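Local coordinates for chitin oligosaccharide binding protein NagB2 (Paenibacillus sp. FPU-7, PDB 7EHU) that binds the chitin oligosaccharides N,N'-diacetylchitobiose and N,N',N''-triacetylchitotriose, probably as the solute-binding component of a sugar uptake system, at residues A[71-76]-A[196-201]; A[33-38]-A[79-84]; A[259-264]-A[270-275]. All blocks are in the same frame, centred on the assembly; numbering follows the deposited sequence.

Contact 1: A[71-76]-A[196-201]; sequences VEDTVN and DGWAIN. With NAG (2-acetamido-2-deoxy-beta-D-glucopyranose), chain B; NAG (2-acetamido-2-deoxy-beta-D-glucopyranose), chain C.
Thr74 and Trp198 meet where two lobes close on a chitin oligosaccharide, the methyl CG2 of Thr74 lying 3.7 Å from CD1 of the indole. The tight part of the contact is built round the sugar. On one face of the Trp198 ring sits the acetamido group of the chain B NAG, its N2 3.5 Å from CE3, and the methyl C8 of the same group also touches Thr74 CG2. Trp198 is directed there by chi1 of 77°, which places CG between its backbone N and carbonyl carbon. Asp73 faces the chain C NAG, whose O6 donates to OD2 at 2.7 Å; Arg40 forms a salt bridge with that same oxygen. On the looser side two waters bridge the segments. Water 1 accepts from Trp198 NE1 at 2.9 Å in the indole plane and lies between Asp73 OD1 and Asp196 OD1, while water 2 joins Thr74 OG1 (2.6 Å) to Asp196 OD1. The other oxygen of Asp196 is taken by the backbone N of Tyr257. With a leucine in place of Trp198, the acetamido group would probably lose the flat surface beneath it and water 1 its N-H donor. Direct protein contact is thus slight, and the chemistry implies that sugar and water together join the two sides, consistent with the ligand-bound, closed form of a two-lobed solute-binding protein.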
loop_
_atom_site.group_PDB
_atom_site.type_symbol
_atom_site.label_atom_id
_atom_site.label_comp_id
_atom_site.label_asym_id
_atom_site.label_seq_id
_atom_site.Cartn_x
_atom_site.Cartn_y
_atom_site.Cartn_z
ATOM N N VAL A 71 2.109 -16.085 -1.518
ATOM C CA VAL A 71 2.983 -15.799 -0.383
ATOM C C VAL A 71 2.468 -14.538 0.304
ATOM O O VAL A 71 2.061 -13.587 -0.371
ATOM C CB VAL A 71 4.433 -15.601 -0.882
ATOM C CG1 VAL A 71 5.378 -15.272 0.240
ATOM C CG2 VAL A 71 4.922 -16.854 -1.629
ATOM N N GLU A 72 2.482 -14.528 1.639
ATOM C CA GLU A 72 2.071 -13.353 2.391
ATOM C C GLU A 72 2.853 -12.123 1.956
ATOM O O GLU A 72 4.045 -12.199 1.680
ATOM C CB GLU A 72 2.368 -13.571 3.885
ATOM C CG GLU A 72 1.789 -14.791 4.577
ATOM C CD GLU A 72 2.592 -15.141 5.824
ATOM O OE1 GLU A 72 2.588 -14.313 6.760
ATOM O OE2 GLU A 72 3.253 -16.219 5.858
ATOM N N ASP A 73 2.174 -10.975 1.960
ATOM C CA ASP A 73 2.732 -9.706 1.505
ATOM C C ASP A 73 4.142 -9.438 2.035
ATOM O O ASP A 73 5.084 -9.237 1.250
ATOM C CB ASP A 73 1.743 -8.551 1.798
ATOM C CG ASP A 73 1.255 -8.446 3.268
ATOM O OD1 ASP A 73 1.713 -9.146 4.181
ATOM O OD2 ASP A 73 0.319 -7.623 3.476
ATOM N N THR A 74 4.316 -9.407 3.355
ATOM C CA THR A 74 5.621 -9.027 3.898
ATOM C C THR A 74 6.684 -10.064 3.545
ATOM O O THR A 74 7.834 -9.716 3.230
ATOM C CB THR A 74 5.575 -8.886 5.425
ATOM O OG1 THR A 74 5.114 -10.115 5.976
ATOM C CG2 THR A 74 4.675 -7.732 5.861
ATOM N N VAL A 75 6.315 -11.344 3.597
ATOM C CA VAL A 75 7.259 -12.416 3.310
ATOM C C VAL A 75 7.719 -12.327 1.862
ATOM O O VAL A 75 8.918 -12.424 1.576
ATOM C CB VAL A 75 6.609 -13.775 3.628
ATOM C CG1 VAL A 75 7.506 -14.932 3.197
ATOM C CG2 VAL A 75 6.278 -13.894 5.119
ATOM N N ASN A 76 6.792 -12.089 0.925
ATOM C CA ASN A 76 7.200 -12.019 -0.474
ATOM C C ASN A 76 8.143 -10.840 -0.698
ATOM O O ASN A 76 9.229 -10.992 -1.263
ATOM C CB ASN A 76 6.004 -11.881 -1.403
ATOM C CG ASN A 76 6.424 -11.845 -2.831
ATOM O OD1 ASN A 76 7.159 -12.726 -3.261
ATOM N ND2 ASN A 76 6.052 -10.790 -3.564
ATOM N N ASP A 196 4.640 -6.988 10.993
ATOM C CA ASP A 196 3.701 -6.064 10.382
ATOM C C ASP A 196 3.951 -4.602 10.762
ATOM O O ASP A 196 3.019 -3.795 10.754
ATOM C CB ASP A 196 2.260 -6.470 10.677
ATOM C CG ASP A 196 1.847 -7.726 9.939
ATOM O OD1 ASP A 196 2.441 -8.020 8.885
ATOM O OD2 ASP A 196 0.841 -8.340 10.337
ATOM N N GLY A 197 5.207 -4.237 11.037
ATOM C CA GLY A 197 5.531 -2.847 11.325
ATOM C C GLY A 197 5.148 -1.876 10.224
ATOM O O GLY A 197 4.910 -0.688 10.496
ATOM N N TRP A 198 5.072 -2.351 8.978
ATOM C CA TRP A 198 4.686 -1.485 7.870
ATOM C C TRP A 198 3.313 -0.857 8.113
ATOM O O TRP A 198 3.030 0.239 7.612
ATOM C CB TRP A 198 4.684 -2.268 6.552
ATOM C CG TRP A 198 3.488 -3.156 6.361
ATOM C CD1 TRP A 198 3.340 -4.447 6.791
ATOM C CD2 TRP A 198 2.250 -2.798 5.727
ATOM N NE1 TRP A 198 2.091 -4.908 6.463
ATOM C CE2 TRP A 198 1.406 -3.917 5.808
ATOM C CE3 TRP A 198 1.777 -1.630 5.094
ATOM C CZ2 TRP A 198 0.142 -3.919 5.247
ATOM C CZ3 TRP A 198 0.526 -1.638 4.565
ATOM C CH2 TRP A 198 -0.284 -2.768 4.650
ATOM N N ALA A 199 2.440 -1.537 8.858
ATOM C CA ALA A 199 1.111 -0.983 9.120
ATOM C C ALA A 199 1.197 0.254 10.009
ATOM O O ALA A 199 0.429 1.210 9.828
ATOM C CB ALA A 199 0.233 -2.049 9.759
ATOM N N ILE A 200 2.114 0.244 10.980
ATOM C CA ILE A 200 2.394 1.449 11.757
ATOM C C ILE A 200 2.956 2.525 10.843
ATOM O O ILE A 200 2.617 3.707 10.963
ATOM C CB ILE A 200 3.362 1.144 12.911
ATOM C CG1 ILE A 200 2.796 0.107 13.884
ATOM C CG2 ILE A 200 3.697 2.430 13.679
ATOM C CD1 ILE A 200 3.874 -0.561 14.749
ATOM N N ASN A 201 3.828 2.130 9.919
ATOM C CA ASN A 201 4.446 3.099 9.028
ATOM C C ASN A 201 3.460 3.789 8.102
ATOM O O ASN A 201 3.765 4.881 7.614
ATOM C CB ASN A 201 5.594 2.477 8.235
ATOM C CG ASN A 201 6.858 2.312 9.075
ATOM O OD1 ASN A 201 7.038 2.971 10.096
ATOM N ND2 ASN A 201 7.748 1.446 8.619
HETATM C C1 NAG B . 1.323 -2.099 0.769
HETATM C C2 NAG B . 2.734 -2.293 1.269
HETATM C C3 NAG B . 3.302 -0.979 1.803
HETATM C C4 NAG B . 3.179 0.117 0.750
HETATM C C5 NAG B . 1.737 0.225 0.264
HETATM C C6 NAG B . 1.553 1.222 -0.861
HETATM C C7 NAG B . 3.461 -4.488 2.078
HETATM C C8 NAG B . 3.471 -5.448 3.237
HETATM N N2 NAG B . 2.817 -3.336 2.277
HETATM O O3 NAG B . 4.662 -1.196 2.159
HETATM O O4 NAG B . 3.552 1.391 1.267
HETATM O O5 NAG B . 1.296 -1.059 -0.205
HETATM O O6 NAG B . 2.329 0.883 -2.000
HETATM O O7 NAG B . 4.024 -4.740 1.012
HETATM C C1 NAG C . -2.363 -5.036 -1.641
HETATM C C2 NAG C . -1.868 -3.770 -2.320
HETATM C C3 NAG C . -0.486 -3.380 -1.805
HETATM C C4 NAG C . -0.426 -3.393 -0.284
HETATM C C5 NAG C . -0.957 -4.731 0.215
HETATM C C6 NAG C . -1.013 -4.858 1.716
HETATM C C7 NAG C . -2.723 -3.504 -4.633
HETATM C C8 NAG C . -2.483 -3.852 -6.066
HETATM N N2 NAG C . -1.814 -3.965 -3.762
HETATM O O3 NAG C . -0.186 -2.094 -2.327
HETATM O O4 NAG C . 0.931 -3.285 0.137
HETATM O O5 NAG C . -2.298 -4.896 -0.260
HETATM O O6 NAG C . -1.426 -6.166 2.099
HETATM O O7 NAG C . -3.682 -2.820 -4.288
HETATM O O HOH W 1 0.825 -7.540 6.464
HETATM O O HOH W 2 3.527 -10.073 7.985
#

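Contact 2: A[33-38]-A[79-84]; sequences TLRHIN and VKLKAE. With NAG (2-acetamido-2-deoxy-beta-D-glucopyranose), chain D.
The guanidinium group of Arg35 carries the aliphatic chain of Lys80 over one face and the carboxylate of Glu84 at its edge. Lys80 CD rides 3.5 Å above the plane, displaced toward the rim, and Lys80 CE lies 3.5 Å from Arg35 NH2. Glu84 meets Arg35 head-on at that edge, the two chains coming from opposite directions, so that each terminal nitrogen has its own oxygen: NH1 donates to OE2 and NH2 to OE1, both at 2.8 Å. The NH2 bond is nearly straight (168°) and uses the syn lone pair of OE1. Because the two planes lie only 28° apart, the salt bridge is nearly coplanar and fixes the rotation of both groups. Arg35 reaches it with CG anti to its backbone N (chi1 170°), followed by bends at chi2 and chi3, whereas Lys80 and Glu84 are extended beyond CG. Although Lys80 NZ stands 3.8 Å from Arg35 NH2, its charge is answered by Asp69, which also forms a salt bridge with Arg35 NE; two acids and two bases therefore share a small network. Asn76 OD1 takes a further bond from NH1. At the far end of 33-38, Asn38 OD1 accepts from O6 of the chain D NAG, so the segment, running on past His36, reaches the sugar pocket. Within the fold, 79-84 of helix 73-86 runs roughly antiparallel to 33-36 of strand 30-36, with Leu81 packing on Phe94 of strand 93-97, while strands 64-70 and 93-97 flank 30-36 in parallel and helix 44-60 packs against Leu34 and His36.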
loop_
_atom_site.group_PDB
_atom_site.type_symbol
_atom_site.label_atom_id
_atom_site.label_comp_id
_atom_site.label_asym_id
_atom_site.label_seq_id
_atom_site.Cartn_x
_atom_site.Cartn_y
_atom_site.Cartn_z
ATOM N N THR A 33 6.095 -19.910 -13.018
ATOM C CA THR A 33 5.640 -19.616 -11.673
ATOM C C THR A 33 5.105 -18.196 -11.625
ATOM O O THR A 33 5.741 -17.255 -12.118
ATOM C CB THR A 33 6.767 -19.808 -10.669
ATOM O OG1 THR A 33 7.188 -21.179 -10.738
ATOM C CG2 THR A 33 6.312 -19.449 -9.241
ATOM N N LEU A 34 3.927 -18.054 -11.031
ATOM C CA LEU A 34 3.247 -16.774 -10.869
ATOM C C LEU A 34 3.149 -16.521 -9.369
ATOM O O LEU A 34 2.319 -17.126 -8.677
ATOM C CB LEU A 34 1.877 -16.812 -11.542
ATOM C CG LEU A 34 1.207 -15.468 -11.802
ATOM C CD1 LEU A 34 -0.072 -15.676 -12.614
ATOM C CD2 LEU A 34 0.897 -14.695 -10.511
ATOM N N ARG A 35 4.035 -15.657 -8.873
ATOM C CA ARG A 35 4.081 -15.263 -7.474
ATOM C C ARG A 35 3.063 -14.164 -7.211
ATOM O O ARG A 35 3.128 -13.092 -7.821
ATOM C CB ARG A 35 5.490 -14.775 -7.137
ATOM C CG ARG A 35 5.653 -14.112 -5.772
ATOM C CD ARG A 35 5.585 -15.078 -4.584
ATOM N NE ARG A 35 6.425 -16.233 -4.818
ATOM C CZ ARG A 35 7.756 -16.226 -4.860
ATOM N NH1 ARG A 35 8.417 -15.099 -4.650
ATOM N NH2 ARG A 35 8.426 -17.331 -5.163
ATOM N N HIS A 36 2.143 -14.413 -6.278
ATOM C CA HIS A 36 1.125 -13.437 -5.932
ATOM C C HIS A 36 1.007 -13.394 -4.413
ATOM O O HIS A 36 1.526 -14.265 -3.698
ATOM C CB HIS A 36 -0.220 -13.785 -6.565
ATOM C CG HIS A 36 -0.832 -15.012 -5.993
ATOM N ND1 HIS A 36 -1.675 -14.980 -4.899
ATOM C CD2 HIS A 36 -0.710 -16.317 -6.338
ATOM C CE1 HIS A 36 -2.043 -16.211 -4.607
ATOM N NE2 HIS A 36 -1.486 -17.037 -5.468
ATOM N N ILE A 37 0.315 -12.371 -3.918
ATOM C CA ILE A 37 0.186 -12.119 -2.486
ATOM C C ILE A 37 -1.244 -12.325 -1.992
ATOM O O ILE A 37 -1.565 -11.958 -0.853
ATOM C CB ILE A 37 0.726 -10.723 -2.118
ATOM C CG1 ILE A 37 -0.022 -9.611 -2.877
ATOM C CG2 ILE A 37 2.222 -10.648 -2.373
ATOM C CD1 ILE A 37 0.284 -8.234 -2.334
ATOM N N ASN A 38 -2.108 -12.935 -2.794
ATOM C CA ASN A 38 -3.538 -13.031 -2.466
ATOM C C ASN A 38 -3.870 -14.293 -1.680
ATOM O O ASN A 38 -4.621 -15.157 -2.137
ATOM C CB ASN A 38 -4.346 -12.929 -3.744
ATOM C CG ASN A 38 -4.093 -11.640 -4.435
ATOM O OD1 ASN A 38 -4.228 -10.579 -3.812
ATOM N ND2 ASN A 38 -3.663 -11.696 -5.687
ATOM N N VAL A 79 11.454 -10.874 1.989
ATOM C CA VAL A 79 12.266 -12.074 2.194
ATOM C C VAL A 79 12.391 -12.878 0.903
ATOM O O VAL A 79 13.497 -13.039 0.371
ATOM C CB VAL A 79 11.712 -12.932 3.355
ATOM C CG1 VAL A 79 12.582 -14.168 3.588
ATOM C CG2 VAL A 79 11.592 -12.103 4.640
ATOM N N LYS A 80 11.274 -13.412 0.399
ATOM C CA LYS A 80 11.330 -14.433 -0.651
ATOM C C LYS A 80 11.753 -13.845 -1.995
ATOM O O LYS A 80 12.726 -14.307 -2.606
ATOM C CB LYS A 80 10.002 -15.189 -0.758
ATOM C CG LYS A 80 10.124 -16.505 -1.504
ATOM C CD LYS A 80 8.811 -17.275 -1.544
ATOM C CE LYS A 80 9.004 -18.693 -2.029
ATOM N NZ LYS A 80 7.730 -19.462 -2.110
ATOM N N LEU A 81 11.014 -12.857 -2.514
ATOM C CA LEU A 81 11.415 -12.293 -3.801
ATOM C C LEU A 81 12.780 -11.624 -3.688
ATOM O O LEU A 81 13.590 -11.686 -4.616
ATOM C CB LEU A 81 10.373 -11.301 -4.279
ATOM C CG LEU A 81 10.624 -10.701 -5.664
ATOM C CD1 LEU A 81 10.593 -11.774 -6.734
ATOM C CD2 LEU A 81 9.600 -9.608 -5.964
ATOM N N LYS A 82 13.054 -10.987 -2.546
ATOM C CA LYS A 82 14.361 -10.365 -2.333
ATOM C C LYS A 82 15.482 -11.387 -2.505
ATOM O O LYS A 82 16.485 -11.131 -3.190
ATOM C CB LYS A 82 14.400 -9.727 -0.940
ATOM C CG LYS A 82 15.678 -8.940 -0.651
ATOM C CD LYS A 82 15.675 -8.316 0.749
ATOM C CE LYS A 82 14.727 -7.126 0.870
ATOM N NZ LYS A 82 14.504 -6.703 2.307
ATOM N N ALA A 83 15.317 -12.563 -1.896
ATOM C CA ALA A 83 16.346 -13.593 -1.955
ATOM C C ALA A 83 16.465 -14.171 -3.355
ATOM O O ALA A 83 17.570 -14.449 -3.831
ATOM C CB ALA A 83 16.007 -14.693 -0.952
ATOM N N GLU A 84 15.338 -14.373 -4.029
ATOM C CA GLU A 84 15.351 -14.884 -5.391
ATOM C C GLU A 84 16.038 -13.910 -6.342
ATOM O O GLU A 84 16.833 -14.320 -7.208
ATOM C CB GLU A 84 13.910 -15.140 -5.813
ATOM C CG GLU A 84 13.306 -16.369 -5.172
ATOM C CD GLU A 84 11.787 -16.384 -5.190
ATOM O OE1 GLU A 84 11.222 -17.462 -4.895
ATOM O OE2 GLU A 84 11.137 -15.334 -5.444
HETATM C C1 NAG D . -7.061 -7.408 -1.919
HETATM C C2 NAG D . -6.410 -7.260 -0.533
HETATM C C3 NAG D . -5.284 -6.233 -0.567
HETATM C C4 NAG D . -4.387 -6.398 -1.789
HETATM C C5 NAG D . -5.204 -6.624 -3.052
HETATM C C6 NAG D . -4.360 -6.933 -4.262
HETATM C C7 NAG D . -7.862 -7.572 1.454
HETATM C C8 NAG D . -8.917 -6.925 2.315
HETATM N N2 NAG D . -7.417 -6.837 0.428
HETATM O O1 NAG D . -7.996 -8.430 -1.913
HETATM O O3 NAG D . -4.552 -6.340 0.652
HETATM O O4 NAG D . -3.724 -5.156 -2.025
HETATM O O5 NAG D . -6.096 -7.723 -2.862
HETATM O O6 NAG D . -3.394 -7.933 -3.987
HETATM O O7 NAG D . -7.412 -8.694 1.694
#

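Contact 3: A[259-264]-A[270-275]; sequences EGQAKF and AMLFDG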
loop_
_atom_site.group_PDB
_atom_site.type_symbol
_atom_site.label_atom_id
_atom_site.label_comp_id
_atom_site.label_asym_id
_atom_site.label_seq_id
_atom_site.Cartn_x
_atom_site.Cartn_y
_atom_site.Cartn_z
ATOM N N GLU A 259 -5.698 -8.322 11.948
ATOM C CA GLU A 259 -6.434 -8.261 13.205
ATOM C C GLU A 259 -6.747 -6.824 13.590
ATOM O O GLU A 259 -7.817 -6.561 14.148
ATOM C CB GLU A 259 -5.620 -8.973 14.289
ATOM C CG GLU A 259 -5.533 -10.501 14.070
ATOM C CD GLU A 259 -4.527 -11.221 14.974
ATOM O OE1 GLU A 259 -3.613 -10.587 15.500
ATOM O OE2 GLU A 259 -4.676 -12.453 15.128
ATOM N N GLY A 260 -5.859 -5.878 13.264
ATOM C CA GLY A 260 -6.202 -4.475 13.406
ATOM C C GLY A 260 -7.367 -4.080 12.520
ATOM O O GLY A 260 -8.262 -3.346 12.941
ATOM N N GLN A 261 -7.379 -4.573 11.278
ATOM C CA GLN A 261 -8.494 -4.288 10.385
ATOM C C GLN A 261 -9.795 -4.821 10.972
ATOM O O GLN A 261 -10.812 -4.118 10.976
ATOM C CB GLN A 261 -8.237 -4.907 9.012
ATOM C CG GLN A 261 -7.091 -4.266 8.253
ATOM C CD GLN A 261 -6.848 -4.934 6.921
ATOM O OE1 GLN A 261 -6.959 -6.161 6.824
ATOM N NE2 GLN A 261 -6.568 -4.154 5.887
ATOM N N ALA A 262 -9.767 -6.040 11.530
ATOM C CA ALA A 262 -10.963 -6.625 12.125
ATOM C C ALA A 262 -11.415 -5.839 13.347
ATOM O O ALA A 262 -12.617 -5.743 13.612
ATOM C CB ALA A 262 -10.712 -8.085 12.510
ATOM N N LYS A 263 -10.479 -5.332 14.152
ATOM C CA LYS A 263 -10.864 -4.472 15.265
ATOM C C LYS A 263 -11.757 -3.344 14.774
ATOM O O LYS A 263 -12.764 -3.016 15.401
ATOM C CB LYS A 263 -9.594 -3.923 15.919
ATOM C CG LYS A 263 -9.780 -3.147 17.184
ATOM C CD LYS A 263 -9.833 -4.040 18.396
ATOM C CE LYS A 263 -10.019 -3.233 19.670
ATOM N NZ LYS A 263 -10.163 -4.126 20.836
ATOM N N PHE A 264 -11.417 -2.765 13.628
ATOM C CA PHE A 264 -12.241 -1.716 13.063
ATOM C C PHE A 264 -13.558 -2.276 12.468
ATOM O O PHE A 264 -14.616 -1.693 12.724
ATOM C CB PHE A 264 -11.445 -0.901 12.032
ATOM C CG PHE A 264 -12.288 0.145 11.382
ATOM C CD1 PHE A 264 -12.684 1.266 12.104
ATOM C CD2 PHE A 264 -12.766 -0.013 10.082
ATOM C CE1 PHE A 264 -13.545 2.207 11.532
ATOM C CE2 PHE A 264 -13.609 0.913 9.517
ATOM C CZ PHE A 264 -13.998 2.023 10.242
ATOM N N ALA A 270 -12.769 3.206 16.657
ATOM C CA ALA A 270 -13.519 4.217 15.912
ATOM C C ALA A 270 -12.964 4.544 14.527
ATOM O O ALA A 270 -13.712 5.053 13.691
ATOM C CB ALA A 270 -13.595 5.508 16.729
ATOM N N MET A 271 -11.687 4.295 14.265
ATOM C CA MET A 271 -11.116 4.594 12.959
ATOM C C MET A 271 -9.935 3.683 12.693
ATOM O O MET A 271 -9.436 2.995 13.583
ATOM C CB MET A 271 -10.719 6.069 12.834
ATOM C CG MET A 271 -9.547 6.460 13.715
ATOM S SD MET A 271 -9.325 8.251 13.904
ATOM C CE MET A 271 -10.366 8.524 15.326
ATOM N N LEU A 272 -9.483 3.712 11.445
ATOM C CA LEU A 272 -8.427 2.827 10.960
ATOM C C LEU A 272 -7.699 3.554 9.845
ATOM O O LEU A 272 -8.338 3.952 8.868
ATOM C CB LEU A 272 -9.048 1.541 10.406
ATOM C CG LEU A 272 -8.085 0.537 9.778
ATOM C CD1 LEU A 272 -7.402 -0.287 10.872
ATOM C CD2 LEU A 272 -8.791 -0.380 8.835
ATOM N N PHE A 273 -6.395 3.743 9.977
ATOM C CA PHE A 273 -5.598 4.335 8.914
ATOM C C PHE A 273 -5.107 3.211 8.010
ATOM O O PHE A 273 -4.392 2.310 8.468
ATOM C CB PHE A 273 -4.431 5.162 9.474
ATOM C CG PHE A 273 -3.838 6.064 8.437
ATOM C CD1 PHE A 273 -4.390 7.308 8.207
ATOM C CD2 PHE A 273 -2.802 5.643 7.624
ATOM C CE1 PHE A 273 -3.901 8.130 7.209
ATOM C CE2 PHE A 273 -2.323 6.466 6.602
ATOM C CZ PHE A 273 -2.859 7.704 6.401
ATOM N N ASP A 274 -5.546 3.210 6.760
ATOM C CA ASP A 274 -5.252 2.076 5.898
ATOM C C ASP A 274 -5.342 2.499 4.445
ATOM O O ASP A 274 -5.822 3.591 4.114
ATOM C CB ASP A 274 -6.221 0.918 6.190
ATOM C CG ASP A 274 -5.588 -0.451 6.038
ATOM O OD1 ASP A 274 -4.664 -0.615 5.200
ATOM O OD2 ASP A 274 -6.068 -1.382 6.692
ATOM N N GLY A 275 -4.853 1.610 3.577
ATOM C CA GLY A 275 -4.958 1.811 2.161
ATOM C C GLY A 275 -6.309 1.426 1.611
ATOM O O GLY A 275 -7.072 0.670 2.217
#
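Leu272 and Phe264 supply the apolar part of the contact between helix 259-264 and strand 271-275. Leu272 CB makes an off-centre CH-pi contact with the ring, 4.1 Å from its centroid and 30° from the ring normal, and its closest ring atom is CG. A chi1 of 177° swings the ring of Phe264 away from its backbone N and over to the strand, which brings it to Leu272 and on to Ala270 and Met271. There CE1 lies 3.6 Å from the carbonyl O of Ala270, at the ring edge, and 3.7 Å from Met271 CA. Leu272 CD1, one of the two branch ends, turns instead to the helix backbone, 3.8 Å from Gly260 O. The polar part consists of one hydrogen bond across the contact. Gln261 NE2 donates to Asp274 OD2 at 2.9 Å, nearly straight at 164°, with the acceptor close to the amide plane and the donor on the syn side of the carboxylate, tilted out of its plane. The other oxygen, OD1, accepts from Gly275 N at 2.8 Å and also from the hydroxyl of Tyr257, which begins the helix. Since both carboxylate oxygens are thus occupied, a buried acid is satisfied without a cationic partner among the residues described. The chemistry implies a helix and strand, joined by a short turn, that are sealed by hydrocarbon at the turn and oriented by hydrogen bonds at the other end, near Gln261 and Asp274, where the side chain of Gln261 lies about 5 Å from a bound NAG.

Overall arrangement
Contacts 1 and 2 draw on the same helix, 73-86: its first turn reaches across the sugar cleft to 196-201, while 79-84 lies back against strand 30-36. They adjoin along the helix, probably through backbone hydrogen bonds such as Leu81 N to Asn76 O, and Val71 packs on Arg35. Contact 3 stands apart, with centres about 15 Å from contact 1 and about 26 Å from contact 2, although it and contact 2 reach the same sheet. Chemistry follows place. Contact 3, wholly buried, is mostly apolar with one amide-carboxylate bond; contact 2, only partly buried, relies on charge; contact 1, buried at the cleft, is mediated by ligand and water.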